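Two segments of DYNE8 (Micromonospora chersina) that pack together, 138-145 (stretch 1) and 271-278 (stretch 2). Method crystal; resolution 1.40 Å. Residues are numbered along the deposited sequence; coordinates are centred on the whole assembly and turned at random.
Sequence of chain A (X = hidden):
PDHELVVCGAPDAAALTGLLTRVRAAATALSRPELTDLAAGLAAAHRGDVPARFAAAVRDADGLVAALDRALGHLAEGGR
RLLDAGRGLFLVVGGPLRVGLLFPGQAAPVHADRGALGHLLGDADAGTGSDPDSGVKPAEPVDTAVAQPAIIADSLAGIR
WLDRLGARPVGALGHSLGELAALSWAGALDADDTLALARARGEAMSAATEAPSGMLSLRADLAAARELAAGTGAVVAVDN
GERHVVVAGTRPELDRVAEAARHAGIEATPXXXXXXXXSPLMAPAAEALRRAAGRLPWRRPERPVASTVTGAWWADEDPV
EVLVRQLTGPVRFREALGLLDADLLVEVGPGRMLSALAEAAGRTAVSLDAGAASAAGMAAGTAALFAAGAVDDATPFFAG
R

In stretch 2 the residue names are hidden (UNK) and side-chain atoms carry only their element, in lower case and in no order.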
# COMPACT_ATOMS: atom_id res chain seq x y z
N PRO A 138 16.83 -12.83 -17.54
CA PRO A 138 15.90 -11.74 -17.09
C PRO A 138 14.89 -12.17 -16.03
O PRO A 138 14.66 -13.37 -15.86
CB PRO A 138 15.14 -11.37 -18.37
CG PRO A 138 16.00 -11.85 -19.51
CD PRO A 138 16.72 -13.08 -18.99
N ALA A 139 14.29 -11.21 -15.33
CA ALA A 139 13.12 -11.52 -14.49
C ALA A 139 11.97 -11.97 -15.41
O ALA A 139 11.87 -11.53 -16.58
CB ALA A 139 12.70 -10.32 -13.63
N GLU A 140 11.13 -12.85 -14.88
CA GLU A 140 9.94 -13.27 -15.61
C GLU A 140 8.86 -12.27 -15.31
O GLU A 140 8.76 -11.81 -14.18
CB GLU A 140 9.44 -14.66 -15.17
CG GLU A 140 9.90 -15.77 -16.11
CD GLU A 140 9.04 -17.02 -15.96
OE1 GLU A 140 7.79 -16.89 -15.92
OE2 GLU A 140 9.62 -18.13 -15.90
N PRO A 141 8.07 -11.90 -16.34
CA PRO A 141 6.91 -11.06 -16.03
C PRO A 141 5.97 -11.72 -15.01
O PRO A 141 5.96 -12.96 -14.89
CB PRO A 141 6.18 -10.96 -17.37
CG PRO A 141 7.17 -11.20 -18.39
CD PRO A 141 8.10 -12.27 -17.76
N VAL A 142 5.15 -10.91 -14.33
CA VAL A 142 4.05 -11.46 -13.52
C VAL A 142 3.06 -12.25 -14.49
O VAL A 142 2.79 -11.77 -15.58
CB VAL A 142 3.33 -10.27 -12.81
CG1 VAL A 142 2.14 -10.80 -12.04
CG2 VAL A 142 4.31 -9.50 -11.83
N ASP A 143 2.56 -13.44 -14.13
CA ASP A 143 1.50 -14.10 -14.97
C ASP A 143 0.17 -13.47 -14.50
O ASP A 143 -0.40 -13.86 -13.44
CB ASP A 143 1.43 -15.60 -14.76
CG ASP A 143 0.24 -16.27 -15.48
OD1 ASP A 143 -0.72 -15.60 -15.92
OD2 ASP A 143 0.27 -17.51 -15.63
N THR A 144 -0.29 -12.49 -15.28
CA THR A 144 -1.32 -11.59 -14.77
C THR A 144 -2.65 -12.33 -14.53
O THR A 144 -3.44 -11.95 -13.63
CB THR A 144 -1.45 -10.33 -15.68
OG1 THR A 144 -2.05 -9.25 -14.93
CG2 THR A 144 -2.35 -10.52 -16.85
N ALA A 145 -2.98 -13.40 -15.27
CA ALA A 145 -4.28 -14.10 -15.08
C ALA A 145 -4.31 -14.78 -13.69
O ALA A 145 -5.34 -14.97 -13.14
CB ALA A 145 -4.49 -15.14 -16.18
N UNK A 271 11.09 -2.63 -17.71
CA UNK A 271 10.41 -3.47 -16.79
C UNK A 271 10.14 -4.87 -17.39
O UNK A 271 10.03 -5.04 -18.61
c UNK A 271 9.26 -1.45 -15.70
c UNK A 271 7.95 -0.93 -15.27
c UNK A 271 9.06 -2.82 -16.36
c UNK A 271 10.17 -1.52 -14.47
N UNK A 272 10.04 -5.85 -16.49
CA UNK A 272 9.72 -7.24 -16.90
C UNK A 272 8.24 -7.39 -17.00
O UNK A 272 7.55 -7.86 -16.07
c UNK A 272 10.30 -8.25 -15.88
N UNK A 273 7.75 -7.02 -18.16
CA UNK A 273 6.35 -7.19 -18.56
C UNK A 273 6.34 -7.32 -20.05
O UNK A 273 7.10 -6.66 -20.76
c UNK A 273 6.07 -4.66 -18.52
c UNK A 273 5.54 -5.97 -18.02
c UNK A 273 4.09 -6.08 -18.16
N UNK A 274 5.36 -8.10 -20.51
CA UNK A 274 5.18 -8.35 -21.95
C UNK A 274 4.00 -7.66 -22.50
O UNK A 274 3.51 -7.99 -23.58
c UNK A 274 4.95 -9.90 -22.16
o UNK A 274 6.10 -10.61 -21.71
N UNK A 275 3.45 -6.67 -21.74
CA UNK A 275 2.28 -5.87 -22.16
C UNK A 275 2.51 -4.44 -21.86
O UNK A 275 3.05 -4.14 -20.78
c UNK A 275 -0.46 -8.17 -22.32
c UNK A 275 0.55 -9.86 -21.32
n UNK A 275 -0.42 -9.54 -22.16
n UNK A 275 1.23 -8.75 -21.02
c UNK A 275 1.06 -6.28 -21.41
c UNK A 275 0.60 -7.68 -21.62
N UNK A 276 2.07 -3.59 -22.75
CA UNK A 276 2.00 -2.14 -22.50
C UNK A 276 0.72 -1.87 -21.70
O UNK A 276 -0.26 -1.33 -22.26
c UNK A 276 2.01 -1.39 -23.85
N UNK A 277 0.73 -2.25 -20.40
CA UNK A 277 -0.45 -1.97 -19.59
C UNK A 277 -0.59 -0.47 -19.51
O UNK A 277 0.34 0.32 -19.65
c UNK A 277 -0.14 -4.04 -18.12
c UNK A 277 -0.06 -6.83 -17.85
c UNK A 277 -1.07 -6.26 -18.57
c UNK A 277 -1.16 -4.85 -18.68
c UNK A 277 0.90 -6.09 -17.30
c UNK A 277 -0.17 -2.54 -18.18
c UNK A 277 0.85 -4.66 -17.41
N UNK A 278 -1.84 -0.09 -19.30
CA UNK A 278 -2.20 1.36 -19.16
C UNK A 278 -1.79 2.15 -20.36
O UNK A 278 -1.23 3.25 -20.31
c UNK A 278 -2.35 1.31 -16.68
c UNK A 278 -2.07 0.31 -15.82
c UNK A 278 -4.14 0.96 -15.43
n UNK A 278 -3.19 0.09 -15.04
c UNK A 278 -1.65 1.91 -17.82
n UNK A 278 -3.69 1.67 -16.45
O HOH W 1 5.06 -8.13 -15.14

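Position 271 carries four side-chain carbons, with the fork at the second carbon out from CA; the side chain makes no contact with stretch 1. A carbon-only chain forked at its second atom is Leu271, with chi1 in m and chi2 in t.

Position 272 has a single carbon beyond CA, which points toward stretch 1. That carbon, CB, lies 3.9 Å from CB of Ala139 and 3.7 Å from O of Ala139, distances typical of van der Waals packing. One carbon and nothing further identifies Ala272, which gives up more area to the contact than any other residue in either stretch.

Position 273 shows three carbons, one carrying the other two. The fork at CB, without a hetero atom, marks Val273. Its CA-to-CB bond points away from stretch 1, so the approach is made by the backbone: CA of Val273 is 4.0 Å from CB of Pro141, and the CA atoms of Val273 and Pro141 are 4.7 Å apart.

At position 274 one carbon is followed by one oxygen, and the oxygen sits 3.5 Å from CG of Pro141. This hydroxymethyl group is Ser274; its OG meets a ring carbon, so the approach is a contact without a hydrogen bond.

Position 275 has one carbon leading to a five-membered ring of three carbons and two nitrogens, the imidazole of His275. Although CB points toward stretch 1, the side chain makes no contact with it.

Position 276 again holds one carbon, here out of reach of stretch 1: Ala276.

Position 277 bears one carbon and a six-carbon ring, whose nearest atom is 4.3 Å from OG1 of Thr144. The all-carbon ring with no further substituent is Phe277. CZ is that nearest atom, and OG1 of Thr144 approaches the ring obliquely.

Position 278 carries a carbon and a second ring of three carbons and two nitrogens, out of reach of stretch 1: His278.

The contact buries 255 Å² in total and has no direct hydrogen bond between the stretches. Its centre is O of Ala272, which receives a CA-H...O contact from CA of Pro141 (3.3 Å, 141° at the hydrogen). N of Val142 lies 4.3 Å from O of Ala272, beyond direct hydrogen-bonding distance, and water 1 bridges the two, its O accepting from N of Val142 (2.9 Å) and donating to O of Ala272 (2.7 Å). Packing by Ala139, Pro141 and Thr144 completes the contact around this polar link.

Stretch 2 (271-278) LAVSHAFH
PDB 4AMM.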